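Local coordinates for cell death abnormality protein 2 (Caenorhabditis elegans, PDB 3QWX) that acts as a Crk-family SH2–SH3 signalling adaptor required for engulfment of cell corpses and for cell migration, including that of the gonadal distal tip cells, at residues I117-V122 / L143-K148; T133-E138 / G164-N169; N4-F9 / H98-V103; G36-R41 / L110-K115. One frame throughout, in Å; residues are numbered along the deposited sequence.

Along the chain, contacts 3 and 4 come first, their segments interleaved in the SH2 region; contacts 1 and 2, likewise interleaved, follow in the first SH3 domain. Contact 4 joins strand 111-112 to strand 37-42 of the SH2 sheet, and contact 3, its centre about 11 Å away, lays the N-terminal arm beside it, Phe6 touching Phe38. Contacts 1 and 2, also about 11 Å apart between centres, reach the same five-stranded SH3 sheet and share a core in which Leu143 meets Phe137 and Leu135. Contact 4 touches contact 1 where Lys115 packs on Leu146, so the two domains of this adaptor adjoin at the short connection between them.

Contact 1: I117-V122 / L143-K148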
loop_
_atom_site.group_PDB
_atom_site.type_symbol
_atom_site.label_atom_id
_atom_site.label_comp_id
_atom_site.label_asym_id
_atom_site.label_seq_id
_atom_site.Cartn_x
_atom_site.Cartn_y
_atom_site.Cartn_z
ATOM N N ILE A 117 7.962 -8.304 -9.696
ATOM C CA ILE A 117 9.274 -8.618 -9.142
ATOM C C ILE A 117 10.335 -8.486 -10.229
ATOM O O ILE A 117 10.233 -9.113 -11.285
ATOM C CB ILE A 117 9.292 -10.051 -8.576
ATOM C CG1 ILE A 117 8.184 -10.214 -7.517
ATOM C CG2 ILE A 117 10.685 -10.404 -8.041
ATOM C CD1 ILE A 117 7.774 -11.667 -7.241
ATOM N N ILE A 118 11.341 -7.657 -9.971
ATOM C CA ILE A 118 12.469 -7.509 -10.883
ATOM C C ILE A 118 13.443 -8.670 -10.701
ATOM O O ILE A 118 13.899 -9.267 -11.669
ATOM C CB ILE A 118 13.193 -6.169 -10.654
ATOM C CG1 ILE A 118 12.311 -5.018 -11.133
ATOM C CG2 ILE A 118 14.516 -6.145 -11.385
ATOM C CD1 ILE A 118 12.755 -3.667 -10.643
ATOM N N GLU A 119 13.771 -8.987 -9.454
ATOM C CA GLU A 119 14.569 -10.177 -9.191
ATOM C C GLU A 119 14.433 -10.636 -7.744
ATOM O O GLU A 119 13.974 -9.878 -6.885
ATOM C CB GLU A 119 16.039 -9.943 -9.552
ATOM C CG GLU A 119 16.700 -8.813 -8.803
ATOM C CD GLU A 119 18.151 -8.619 -9.225
ATOM O OE1 GLU A 119 18.484 -8.964 -10.382
ATOM O OE2 GLU A 119 18.955 -8.130 -8.400
ATOM N N VAL A 120 14.819 -11.884 -7.493
ATOM C CA VAL A 120 14.818 -12.450 -6.152
ATOM C C VAL A 120 16.242 -12.465 -5.604
ATOM O O VAL A 120 17.173 -12.916 -6.274
ATOM C CB VAL A 120 14.235 -13.888 -6.136
ATOM C CG1 VAL A 120 14.208 -14.443 -4.720
ATOM C CG2 VAL A 120 12.838 -13.904 -6.738
ATOM N N VAL A 121 16.403 -11.963 -4.385
ATOM C CA VAL A 121 17.716 -11.844 -3.772
ATOM C C VAL A 121 17.666 -12.427 -2.374
ATOM O O VAL A 121 16.585 -12.650 -1.827
ATOM C CB VAL A 121 18.168 -10.361 -3.674
ATOM C CG1 VAL A 121 18.301 -9.740 -5.059
ATOM C CG2 VAL A 121 17.189 -9.555 -2.811
ATOM N N VAL A 122 18.837 -12.691 -1.805
ATOM C CA VAL A 122 18.927 -13.023 -0.391
ATOM C C VAL A 122 19.886 -12.062 0.298
ATOM O O VAL A 122 20.874 -11.617 -0.301
ATOM C CB VAL A 122 19.366 -14.499 -0.138
ATOM C CG1 VAL A 122 18.414 -15.461 -0.840
ATOM C CG2 VAL A 122 20.792 -14.722 -0.599
ATOM N N LEU A 143 14.260 -11.844 -0.352
ATOM C CA LEU A 143 13.524 -10.621 -0.627
ATOM C C LEU A 143 13.229 -10.538 -2.107
ATOM O O LEU A 143 13.871 -11.192 -2.930
ATOM C CB LEU A 143 14.317 -9.388 -0.201
ATOM C CG LEU A 143 14.789 -9.313 1.257
ATOM C CD1 LEU A 143 15.776 -8.182 1.406
ATOM C CD2 LEU A 143 13.605 -9.142 2.242
ATOM N N GLU A 144 12.242 -9.726 -2.429
ATOM C CA GLU A 144 11.866 -9.489 -3.810
ATOM C C GLU A 144 12.147 -8.035 -4.111
ATOM O O GLU A 144 11.650 -7.139 -3.428
ATOM C CB GLU A 144 10.382 -9.827 -4.021
ATOM C CG GLU A 144 10.140 -11.331 -4.062
ATOM C CD GLU A 144 8.668 -11.717 -3.892
ATOM O OE1 GLU A 144 7.830 -10.812 -3.761
ATOM O OE2 GLU A 144 8.366 -12.931 -3.874
ATOM N N ILE A 145 12.957 -7.808 -5.134
ATOM C CA ILE A 145 13.305 -6.461 -5.548
ATOM C C ILE A 145 12.265 -5.910 -6.517
ATOM O O ILE A 145 11.997 -6.510 -7.553
ATOM C CB ILE A 145 14.704 -6.437 -6.199
ATOM C CG1 ILE A 145 15.752 -6.988 -5.222
ATOM C CG2 ILE A 145 15.075 -5.034 -6.655
ATOM C CD1 ILE A 145 15.877 -6.212 -3.915
ATOM N N LEU A 146 11.701 -4.753 -6.175
ATOM C CA LEU A 146 10.630 -4.139 -6.954
ATOM C C LEU A 146 11.121 -2.976 -7.791
ATOM O O LEU A 146 10.467 -2.570 -8.754
ATOM C CB LEU A 146 9.537 -3.605 -6.021
ATOM C CG LEU A 146 8.496 -4.536 -5.394
ATOM C CD1 LEU A 146 8.846 -5.994 -5.519
ATOM C CD2 LEU A 146 8.248 -4.145 -3.961
ATOM N N SER A 147 12.253 -2.407 -7.407
ATOM C CA SER A 147 12.762 -1.264 -8.138
ATOM C C SER A 147 14.234 -1.080 -7.881
ATOM O O SER A 147 14.679 -1.129 -6.733
ATOM C CB SER A 147 12.018 0.012 -7.746
ATOM O OG SER A 147 12.420 1.070 -8.592
ATOM N N LYS A 148 14.993 -0.884 -8.954
ATOM C CA LYS A 148 16.396 -0.512 -8.811
ATOM C C LYS A 148 16.583 1.000 -8.932
ATOM O O LYS A 148 17.202 1.498 -9.871
ATOM C CB LYS A 148 17.261 -1.296 -9.788
ATOM C CG LYS A 148 17.350 -2.754 -9.398
ATOM C CD LYS A 148 18.271 -3.540 -10.308
ATOM C CE LYS A 148 18.435 -4.958 -9.779
ATOM N NZ LYS A 148 19.457 -5.714 -10.539
#
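Val121 and Leu143 face each other as an antiparallel hydrogen-bonded pair in the SH3 beta-barrel, where strands 119-123 and 142-147 run side by side. Both polar backbone atoms of each residue are used: Val121 N gives to Leu143 O at 3.0 Å, and Leu143 N returns to Val121 O. Next along, Val120 and Glu144 form a non-hydrogen-bonded pair; Val120 turns its own backbone outward to Gln174, and Glu144 turns its to Arg157. A classic beta bulge then places Ile118 and Glu119 together opposite Ile145. Ile145 N donates to Glu119 O at 2.9 Å, while its carbonyl takes Ile118 N at 2.8 Å, almost head-on with a C=O...N angle of 175°.

Of the charged side chains, Glu144 is satisfied outside the pair of strands, by Arg157 at OE1 and Arg142 at OE2, and its carboxylate carbon CD lies 3.5 Å from Ile117 CD1. Lys148 stretches out to cross Glu119 at about a right angle; NZ forms a salt bridge with Glu119 OE2 at 3.3 Å, as a hydrogen bond only a weak one, and the same lysine has a cation-pi contact with Trp154. Glu119 CG sits between the backbone N and the carbonyl carbon (chi1 59°), a position from which it lies alongside Ile145 CB.

Apolar contacts fill the face carrying Val121, Leu143 and Ile145. The Val121 and Ile145 side chains cross at about a right angle: Val121 CG1 meets Ile145 CG1 at 3.8 Å, and Val121 CG2 touches Ile145 CD1 at 3.8 Å.

Contact 2: T133-E138 / G164-N169; sequences TDLPFE and GLVPAN
The Phe137 ring turns its CE1 corner to Val166 and Pro167: Val166 CG1 approaches obliquely, 3.6 Å from Phe137 CE1, and Pro167 CD lies farther off at the ring edge, near the plane. The Phe137 and Val166 side chains cross at about a right angle, and the Phe137 side chain also packs on Tyr170. Val166 CG1 is shared, reaching Leu135 O at 3.6 Å and Leu135 CB at 3.9 Å.

Segment 133-138 is part of the RT loop, between strands 119-123 and 142-147 of the SH3 domain; it runs past the outer edge of strand 163-167 and is tied to it by one beta bridge. Two hydrogen bonds clasp Leu165: its N gives to Thr133 O at 3.0 Å, in the carbonyl plane on a lone pair, and its O accepts from Leu135 N at 2.9 Å, the donor tilted 30° from the carbonyl plane. Asp134 CA adds a C-H...O contact to Leu165 O. Gly164 lets the loop lie close, Leu135 CB resting 3.7 Å from Gly164 CA; a CB at this position would clash with Leu135 N.

Asp134 directs OD2 back to the backbone N of Glu130 and Arg131, two bonds that tie the aspartate to the preceding part of the loop. The chemistry is thus divided: backbone polarity is paired at Leu165, while the buried side chains of Leu135, Phe137 and Val166 join the loop to the strand mainly through apolar contact.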
loop_
_atom_site.group_PDB
_atom_site.type_symbol
_atom_site.label_atom_id
_atom_site.label_comp_id
_atom_site.label_asym_id
_atom_site.label_seq_id
_atom_site.Cartn_x
_atom_site.Cartn_y
_atom_site.Cartn_z
ATOM N N THR A 133 12.226 4.626 6.132
ATOM C CA THR A 133 11.898 4.282 4.759
ATOM C C THR A 133 12.581 2.973 4.352
ATOM O O THR A 133 12.326 2.437 3.271
ATOM C CB THR A 133 12.363 5.400 3.809
ATOM O OG1 THR A 133 13.789 5.561 3.918
ATOM C CG2 THR A 133 11.683 6.710 4.166
ATOM N N ASP A 134 13.448 2.471 5.227
ATOM C CA ASP A 134 14.253 1.291 4.931
ATOM C C ASP A 134 13.549 0.012 5.357
ATOM O O ASP A 134 12.713 0.032 6.245
ATOM C CB ASP A 134 15.608 1.378 5.635
ATOM C CG ASP A 134 16.440 2.563 5.164
ATOM O OD1 ASP A 134 16.132 3.122 4.086
ATOM O OD2 ASP A 134 17.398 2.928 5.878
ATOM N N LEU A 135 13.901 -1.098 4.721
ATOM C CA LEU A 135 13.341 -2.394 5.069
ATOM C C LEU A 135 14.411 -3.232 5.765
ATOM O O LEU A 135 15.339 -3.713 5.109
ATOM C CB LEU A 135 12.843 -3.109 3.806
ATOM C CG LEU A 135 12.314 -4.536 3.978
ATOM C CD1 LEU A 135 11.042 -4.559 4.850
ATOM C CD2 LEU A 135 12.068 -5.207 2.641
ATOM N N PRO A 136 14.307 -3.381 7.099
ATOM C CA PRO A 136 15.292 -4.199 7.821
ATOM C C PRO A 136 15.155 -5.646 7.393
ATOM O O PRO A 136 14.057 -6.081 7.053
ATOM C CB PRO A 136 14.869 -4.055 9.287
ATOM C CG PRO A 136 13.968 -2.845 9.331
ATOM C CD PRO A 136 13.283 -2.824 7.999
ATOM N N PHE A 137 16.257 -6.380 7.378
ATOM C CA PHE A 137 16.193 -7.801 7.079
ATOM C C PHE A 137 17.339 -8.562 7.722
ATOM O O PHE A 137 18.319 -7.969 8.204
ATOM C CB PHE A 137 16.143 -8.063 5.563
ATOM C CG PHE A 137 17.298 -7.482 4.798
ATOM C CD1 PHE A 137 17.216 -6.208 4.258
ATOM C CD2 PHE A 137 18.451 -8.220 4.588
ATOM C CE1 PHE A 137 18.269 -5.670 3.547
ATOM C CE2 PHE A 137 19.521 -7.686 3.880
ATOM C CZ PHE A 137 19.432 -6.417 3.356
ATOM N N GLU A 138 17.208 -9.882 7.715
ATOM C CA GLU A 138 18.190 -10.768 8.330
ATOM C C GLU A 138 19.157 -11.295 7.268
ATOM O O GLU A 138 18.833 -11.314 6.084
ATOM C CB GLU A 138 17.479 -11.930 9.037
ATOM C CG GLU A 138 16.630 -11.516 10.257
ATOM C CD GLU A 138 15.823 -12.671 10.819
ATOM O OE1 GLU A 138 16.385 -13.776 10.933
ATOM O OE2 GLU A 138 14.623 -12.491 11.129
ATOM N N GLY A 164 10.268 -1.534 1.415
ATOM C CA GLY A 164 11.165 -0.478 1.826
ATOM C C GLY A 164 12.490 -0.593 1.096
ATOM O O GLY A 164 12.712 -1.541 0.362
ATOM N N LEU A 165 13.376 0.360 1.335
ATOM C CA LEU A 165 14.648 0.424 0.636
ATOM C C LEU A 165 15.707 -0.430 1.327
ATOM O O LEU A 165 15.744 -0.534 2.552
ATOM C CB LEU A 165 15.143 1.872 0.561
ATOM C CG LEU A 165 14.356 2.873 -0.278
ATOM C CD1 LEU A 165 14.939 4.269 -0.116
ATOM C CD2 LEU A 165 14.385 2.457 -1.720
ATOM N N VAL A 166 16.579 -1.019 0.520
ATOM C CA VAL A 166 17.644 -1.878 1.008
ATOM C C VAL A 166 18.928 -1.538 0.245
ATOM O O VAL A 166 18.876 -1.120 -0.919
ATOM C CB VAL A 166 17.287 -3.379 0.829
ATOM C CG1 VAL A 166 15.994 -3.726 1.557
ATOM C CG2 VAL A 166 17.177 -3.739 -0.667
ATOM N N PRO A 167 20.087 -1.701 0.899
ATOM C CA PRO A 167 21.347 -1.418 0.204
ATOM C C PRO A 167 21.649 -2.508 -0.813
ATOM O O PRO A 167 21.553 -3.692 -0.480
ATOM C CB PRO A 167 22.399 -1.446 1.328
ATOM C CG PRO A 167 21.647 -1.441 2.610
ATOM C CD PRO A 167 20.298 -2.054 2.315
ATOM N N ALA A 168 22.019 -2.120 -2.030
ATOM C CA ALA A 168 22.318 -3.090 -3.083
ATOM C C ALA A 168 23.490 -4.007 -2.725
ATOM O O ALA A 168 23.523 -5.177 -3.137
ATOM C CB ALA A 168 22.571 -2.379 -4.404
ATOM N N ASN A 169 24.441 -3.485 -1.950
ATOM C CA ASN A 169 25.606 -4.276 -1.530
ATOM C C ASN A 169 25.325 -5.222 -0.353
ATOM O O ASN A 169 26.232 -5.886 0.156
ATOM C CB ASN A 169 26.821 -3.377 -1.253
ATOM C CG ASN A 169 26.604 -2.410 -0.098
ATOM O OD1 ASN A 169 27.513 -2.157 0.702
ATOM N ND2 ASN A 169 25.416 -1.846 -0.019
#

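Contact 3: N4-F9 / H98-V103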
loop_
_atom_site.group_PDB
_atom_site.type_symbol
_atom_site.label_atom_id
_atom_site.label_comp_id
_atom_site.label_asym_id
_atom_site.label_seq_id
_atom_site.Cartn_x
_atom_site.Cartn_y
_atom_site.Cartn_z
ATOM N N ASN A 4 -11.486 -12.963 2.945
ATOM C CA ASN A 4 -11.605 -12.757 1.504
ATOM C C ASN A 4 -10.232 -12.618 0.818
ATOM O O ASN A 4 -9.309 -13.382 1.116
ATOM C CB ASN A 4 -12.520 -11.561 1.194
ATOM C CG ASN A 4 -13.880 -11.648 1.899
ATOM O OD1 ASN A 4 -13.956 -11.926 3.103
ATOM N ND2 ASN A 4 -14.961 -11.381 1.150
ATOM N N GLY A 5 -10.098 -11.643 -0.087
ATOM C CA GLY A 5 -8.925 -11.538 -0.950
ATOM C C GLY A 5 -7.725 -10.798 -0.371
ATOM O O GLY A 5 -6.637 -10.777 -0.965
ATOM N N PHE A 6 -7.925 -10.180 0.786
ATOM C CA PHE A 6 -6.862 -9.491 1.491
ATOM C C PHE A 6 -7.260 -9.394 2.960
ATOM O O PHE A 6 -8.421 -9.600 3.315
ATOM C CB PHE A 6 -6.609 -8.100 0.889
ATOM C CG PHE A 6 -7.793 -7.170 0.990
ATOM C CD1 PHE A 6 -7.931 -6.311 2.081
ATOM C CD2 PHE A 6 -8.765 -7.157 0.008
ATOM C CE1 PHE A 6 -9.017 -5.455 2.175
ATOM C CE2 PHE A 6 -9.864 -6.305 0.101
ATOM C CZ PHE A 6 -9.988 -5.461 1.184
ATOM N N ASP A 7 -6.284 -9.104 3.809
ATOM C CA ASP A 7 -6.529 -8.943 5.233
ATOM C C ASP A 7 -6.528 -7.449 5.551
ATOM O O ASP A 7 -5.484 -6.792 5.449
ATOM C CB ASP A 7 -5.452 -9.685 6.032
ATOM C CG ASP A 7 -5.645 -9.566 7.540
ATOM O OD1 ASP A 7 -6.568 -8.844 7.979
ATOM O OD2 ASP A 7 -4.859 -10.198 8.285
ATOM N N PRO A 8 -7.708 -6.904 5.903
ATOM C CA PRO A 8 -7.888 -5.471 6.173
ATOM C C PRO A 8 -6.972 -4.985 7.283
ATOM O O PRO A 8 -6.540 -3.841 7.251
ATOM C CB PRO A 8 -9.356 -5.383 6.640
ATOM C CG PRO A 8 -10.005 -6.555 6.058
ATOM C CD PRO A 8 -8.972 -7.648 6.071
ATOM N N PHE A 9 -6.678 -5.841 8.260
ATOM C CA PHE A 9 -5.798 -5.439 9.355
ATOM C C PHE A 9 -4.347 -5.225 8.902
ATOM O O PHE A 9 -3.580 -4.498 9.539
ATOM C CB PHE A 9 -5.901 -6.414 10.533
ATOM C CG PHE A 9 -7.252 -6.389 11.194
ATOM C CD1 PHE A 9 -7.606 -5.341 12.031
ATOM C CD2 PHE A 9 -8.187 -7.374 10.932
ATOM C CE1 PHE A 9 -8.875 -5.302 12.619
ATOM C CE2 PHE A 9 -9.455 -7.339 11.517
ATOM C CZ PHE A 9 -9.790 -6.296 12.352
ATOM N N HIS A 98 -15.506 -3.317 4.872
ATOM C CA HIS A 98 -16.848 -2.932 4.449
ATOM C C HIS A 98 -16.949 -2.924 2.921
ATOM O O HIS A 98 -17.960 -3.327 2.346
ATOM C CB HIS A 98 -17.204 -1.555 5.027
ATOM C CG HIS A 98 -18.541 -1.038 4.590
ATOM N ND1 HIS A 98 -19.710 -1.354 5.244
ATOM C CD2 HIS A 98 -18.892 -0.225 3.566
ATOM C CE1 HIS A 98 -20.726 -0.758 4.645
ATOM N NE2 HIS A 98 -20.256 -0.064 3.626
ATOM N N PHE A 99 -15.896 -2.467 2.254
ATOM C CA PHE A 99 -15.973 -2.297 0.804
ATOM C C PHE A 99 -15.513 -3.531 0.016
ATOM O O PHE A 99 -15.341 -3.478 -1.195
ATOM C CB PHE A 99 -15.268 -1.006 0.363
ATOM C CG PHE A 99 -16.032 0.249 0.736
ATOM C CD1 PHE A 99 -17.168 0.614 0.034
ATOM C CD2 PHE A 99 -15.613 1.053 1.789
ATOM C CE1 PHE A 99 -17.875 1.758 0.361
ATOM C CE2 PHE A 99 -16.319 2.203 2.139
ATOM C CZ PHE A 99 -17.450 2.559 1.419
ATOM N N LYS A 100 -15.341 -4.647 0.714
ATOM C CA LYS A 100 -15.210 -5.937 0.054
ATOM C C LYS A 100 -16.549 -6.357 -0.542
ATOM O O LYS A 100 -16.595 -6.984 -1.596
ATOM C CB LYS A 100 -14.752 -7.020 1.037
ATOM C CG LYS A 100 -13.270 -7.019 1.382
ATOM C CD LYS A 100 -12.947 -8.286 2.163
ATOM C CE LYS A 100 -11.476 -8.427 2.463
ATOM N NZ LYS A 100 -11.216 -9.699 3.193
ATOM N N MET A 101 -17.633 -6.009 0.143
ATOM C CA MET A 101 -18.964 -6.525 -0.199
ATOM C C MET A 101 -19.973 -5.424 -0.493
ATOM O O MET A 101 -21.173 -5.685 -0.600
ATOM C CB MET A 101 -19.509 -7.423 0.921
ATOM C CG MET A 101 -18.792 -8.766 1.072
ATOM S SD MET A 101 -18.850 -9.805 -0.413
ATOM C CE MET A 101 -20.513 -10.477 -0.298
ATOM N N ARG A 102 -19.484 -4.195 -0.591
ATOM C CA ARG A 102 -20.298 -3.035 -0.932
ATOM C C ARG A 102 -19.420 -2.231 -1.893
ATOM O O ARG A 102 -18.196 -2.206 -1.733
ATOM C CB ARG A 102 -20.596 -2.218 0.337
ATOM C CG ARG A 102 -22.028 -1.718 0.506
ATOM C CD ARG A 102 -22.984 -2.796 1.041
ATOM N NE ARG A 102 -23.250 -3.861 0.069
ATOM C CZ ARG A 102 -24.449 -4.154 -0.441
ATOM N NH1 ARG A 102 -24.566 -5.146 -1.305
ATOM N NH2 ARG A 102 -25.531 -3.468 -0.089
ATOM N N VAL A 103 -20.013 -1.589 -2.898
ATOM C CA VAL A 103 -19.191 -0.825 -3.844
ATOM C C VAL A 103 -18.856 0.565 -3.335
ATOM O O VAL A 103 -19.587 1.145 -2.526
ATOM C CB VAL A 103 -19.849 -0.666 -5.238
ATOM C CG1 VAL A 103 -20.043 -2.033 -5.893
ATOM C CG2 VAL A 103 -21.160 0.115 -5.119
#
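Asn4 and Lys100 mark the closest backbone approach, yet their CA atoms remain 7.8 Å apart, so side chains bridge the gap between the N-terminal arm and the loop that follows helix 92-98 of the SH2 domain. Lys100 does most of this. Its chain is fully extended beyond CG and slides past Phe6 in the opposite direction, over one face of the ring. CE makes a CH-pi contact 3.6 Å from the Phe6 ring centroid; NZ, farther out at 4.6 Å from that centroid, stands only 3° off the ring normal in a cation-pi interaction.

Asn4 crosses the lysine obliquely, with its CB 3.4 Å from Lys100 CD. The Phe6 ring beneath the lysine is set into the domain, meeting Phe38 edge-to-face and packing on Leu96 and Leu109. Farther along the arm, Asp7 forms an Asx turn: OD1 accepts from Phe9 N at 3.0 Å, met from above the carboxylate plane. Pro8 CD comes only distantly to Lys100 NZ, and the proline rests on Pro93 and Asn97 of helix 92-98.

The ammonium is thereby gripped through both parts of one residue, ring and backbone: Lys100 NZ donates to Phe6 O at 2.8 Å, lying in the carbonyl plane.

Contact 4: G36-R41 / L110-K115. With SO4 (sulfate ion), chain B.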
loop_
_atom_site.group_PDB
_atom_site.type_symbol
_atom_site.label_atom_id
_atom_site.label_comp_id
_atom_site.label_asym_id
_atom_site.label_seq_id
_atom_site.Cartn_x
_atom_site.Cartn_y
_atom_site.Cartn_z
ATOM N N GLY A 36 -11.277 -3.952 -9.199
ATOM C CA GLY A 36 -11.251 -4.341 -7.797
ATOM C C GLY A 36 -9.854 -4.251 -7.195
ATOM O O GLY A 36 -9.673 -4.400 -5.969
ATOM N N THR A 37 -8.859 -4.023 -8.050
ATOM C CA THR A 37 -7.485 -3.840 -7.564
ATOM C C THR A 37 -7.366 -2.450 -6.934
ATOM O O THR A 37 -7.884 -1.471 -7.472
ATOM C CB THR A 37 -6.450 -4.026 -8.701
ATOM O OG1 THR A 37 -6.744 -5.229 -9.410
ATOM C CG2 THR A 37 -5.038 -4.118 -8.161
ATOM N N PHE A 38 -6.696 -2.366 -5.791
ATOM C CA PHE A 38 -6.625 -1.109 -5.050
ATOM C C PHE A 38 -5.301 -0.947 -4.304
ATOM O O PHE A 38 -4.562 -1.915 -4.078
ATOM C CB PHE A 38 -7.781 -1.033 -4.037
ATOM C CG PHE A 38 -7.634 -1.992 -2.894
ATOM C CD1 PHE A 38 -8.036 -3.313 -3.021
ATOM C CD2 PHE A 38 -7.060 -1.584 -1.706
ATOM C CE1 PHE A 38 -7.886 -4.208 -1.978
ATOM C CE2 PHE A 38 -6.899 -2.481 -0.649
ATOM C CZ PHE A 38 -7.311 -3.797 -0.793
ATOM N N LEU A 39 -5.007 0.286 -3.914
ATOM C CA LEU A 39 -3.910 0.532 -3.001
ATOM C C LEU A 39 -4.237 1.718 -2.121
ATOM O O LEU A 39 -5.152 2.496 -2.413
ATOM C CB LEU A 39 -2.605 0.767 -3.761
ATOM C CG LEU A 39 -2.552 1.887 -4.807
ATOM C CD1 LEU A 39 -2.378 3.260 -4.156
ATOM C CD2 LEU A 39 -1.398 1.607 -5.764
ATOM N N MET A 40 -3.481 1.851 -1.040
ATOM C CA MET A 40 -3.545 3.042 -0.219
ATOM C C MET A 40 -2.248 3.820 -0.341
ATOM O O MET A 40 -1.212 3.264 -0.683
ATOM C CB MET A 40 -3.825 2.688 1.239
ATOM C CG MET A 40 -5.314 2.438 1.503
ATOM S SD MET A 40 -5.557 2.019 3.220
ATOM C CE MET A 40 -5.144 3.563 4.031
ATOM N N ARG A 41 -2.334 5.114 -0.079
ATOM C CA ARG A 41 -1.202 6.019 -0.232
ATOM C C ARG A 41 -1.500 7.269 0.570
ATOM O O ARG A 41 -2.582 7.399 1.145
ATOM C CB ARG A 41 -1.003 6.396 -1.700
ATOM C CG ARG A 41 -2.208 7.074 -2.310
ATOM C CD ARG A 41 -2.029 7.404 -3.782
ATOM N NE ARG A 41 -3.287 7.928 -4.320
ATOM C CZ ARG A 41 -3.711 9.176 -4.140
ATOM N NH1 ARG A 41 -2.971 10.025 -3.451
ATOM N NH2 ARG A 41 -4.874 9.574 -4.640
ATOM N N LEU A 110 -11.149 -5.900 -4.166
ATOM C CA LEU A 110 -10.986 -7.340 -4.346
ATOM C C LEU A 110 -9.569 -7.769 -4.006
ATOM O O LEU A 110 -9.365 -8.754 -3.291
ATOM C CB LEU A 110 -11.338 -7.766 -5.776
ATOM C CG LEU A 110 -11.679 -9.241 -6.033
ATOM C CD1 LEU A 110 -12.393 -9.425 -7.369
ATOM C CD2 LEU A 110 -10.461 -10.153 -5.957
ATOM N N ALA A 111 -8.592 -7.023 -4.519
ATOM C CA ALA A 111 -7.191 -7.407 -4.369
ATOM C C ALA A 111 -6.264 -6.202 -4.236
ATOM O O ALA A 111 -6.389 -5.226 -4.960
ATOM C CB ALA A 111 -6.756 -8.280 -5.533
ATOM N N ALA A 112 -5.332 -6.287 -3.300
ATOM C CA ALA A 112 -4.303 -5.267 -3.139
ATOM C C ALA A 112 -3.365 -5.255 -4.357
ATOM O O ALA A 112 -2.919 -6.315 -4.829
ATOM C CB ALA A 112 -3.510 -5.532 -1.870
ATOM N N TYR A 113 -3.088 -4.057 -4.870
ATOM C CA TYR A 113 -2.089 -3.872 -5.923
ATOM C C TYR A 113 -0.715 -4.353 -5.445
ATOM O O TYR A 113 -0.345 -4.134 -4.292
ATOM C CB TYR A 113 -1.982 -2.389 -6.326
ATOM C CG TYR A 113 -0.954 -2.172 -7.405
ATOM C CD1 TYR A 113 -1.231 -2.512 -8.724
ATOM C CD2 TYR A 113 0.306 -1.656 -7.111
ATOM C CE1 TYR A 113 -0.288 -2.340 -9.722
ATOM C CE2 TYR A 113 1.258 -1.483 -8.102
ATOM C CZ TYR A 113 0.953 -1.826 -9.410
ATOM O OH TYR A 113 1.881 -1.656 -10.417
ATOM N N LYS A 114 0.030 -5.004 -6.334
ATOM C CA LYS A 114 1.391 -5.452 -6.036
ATOM C C LYS A 114 2.284 -5.145 -7.231
ATOM O O LYS A 114 1.953 -5.491 -8.371
ATOM C CB LYS A 114 1.444 -6.966 -5.737
ATOM C CG LYS A 114 0.634 -7.413 -4.521
ATOM C CD LYS A 114 0.936 -8.866 -4.149
ATOM C CE LYS A 114 2.352 -9.025 -3.574
ATOM N NZ LYS A 114 2.775 -10.452 -3.366
ATOM N N LYS A 115 3.418 -4.505 -6.971
ATOM C CA LYS A 115 4.405 -4.278 -8.019
ATOM C C LYS A 115 5.044 -5.594 -8.428
ATOM O O LYS A 115 5.220 -6.479 -7.593
ATOM C CB LYS A 115 5.484 -3.315 -7.534
ATOM C CG LYS A 115 4.952 -1.956 -7.090
ATOM C CD LYS A 115 6.089 -1.049 -6.673
ATOM C CE LYS A 115 5.575 0.277 -6.126
ATOM N NZ LYS A 115 6.673 1.256 -5.891
HETATM S S SO4 B . -5.026 13.378 -3.381
HETATM O O1 SO4 B . -3.703 12.831 -3.090
HETATM O O2 SO4 B . -4.871 14.586 -4.185
HETATM O O3 SO4 B . -5.848 12.425 -4.124
HETATM O O4 SO4 B . -5.698 13.675 -2.124
#
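Thr37 and Phe38 pair in parallel with Ala111 and Ala112, adding the short strand 111-112 to strand 37-42 of the central SH2 sheet. Four backbone hydrogen bonds hold the join. Gly36 O takes two of them, from Leu110 N at 2.8 Å and from Ala111 N at 3.2 Å, both donors coming from the same face of its carbonyl plane. Phe38 N then gives to Ala111 O, and Phe38 O receives Tyr113 N at 2.7 Å. CA-H...O contacts supplement them, Thr37 CA lying 3.1 Å from Ala111 O. Gly36 has a positive phi (100°), at which a CB would jam against the preceding carbonyl and run into Leu110 CB.

Aromatic contacts come next. A chi1 of 70° turns Phe38 CG toward strand 111-112, where the ring takes Ala112 CA over one face in a CH-pi contact, offset toward the rim. The Phe14 ring meets it edge-to-face. Thr37 CG2 comes to the edge of the Tyr113 ring, near its plane, while Leu39 lies alongside Tyr113, pointing the same way, with Leu39 CD2 3.9 Å from Tyr113 CD2.

Charge enters at the far end of the strand. Arg41 is the arginine of the FLVR motif (here Phe38-Leu39-Met40-Arg41), which in SH2 domains binds the phosphotyrosine phosphate; the sulfate, probably from the crystallisation liquor, plausibly mimics it. Ser43, Ser44 and Arg21 also bind the ion, and Thr52 holds Arg41 NE. The guanidinium meets the sulfate in its own plane with two nearly straight bonds, Arg41 NH1 to O1 at 2.9 Å and Arg41 NH2 to O3 at 3.1 Å.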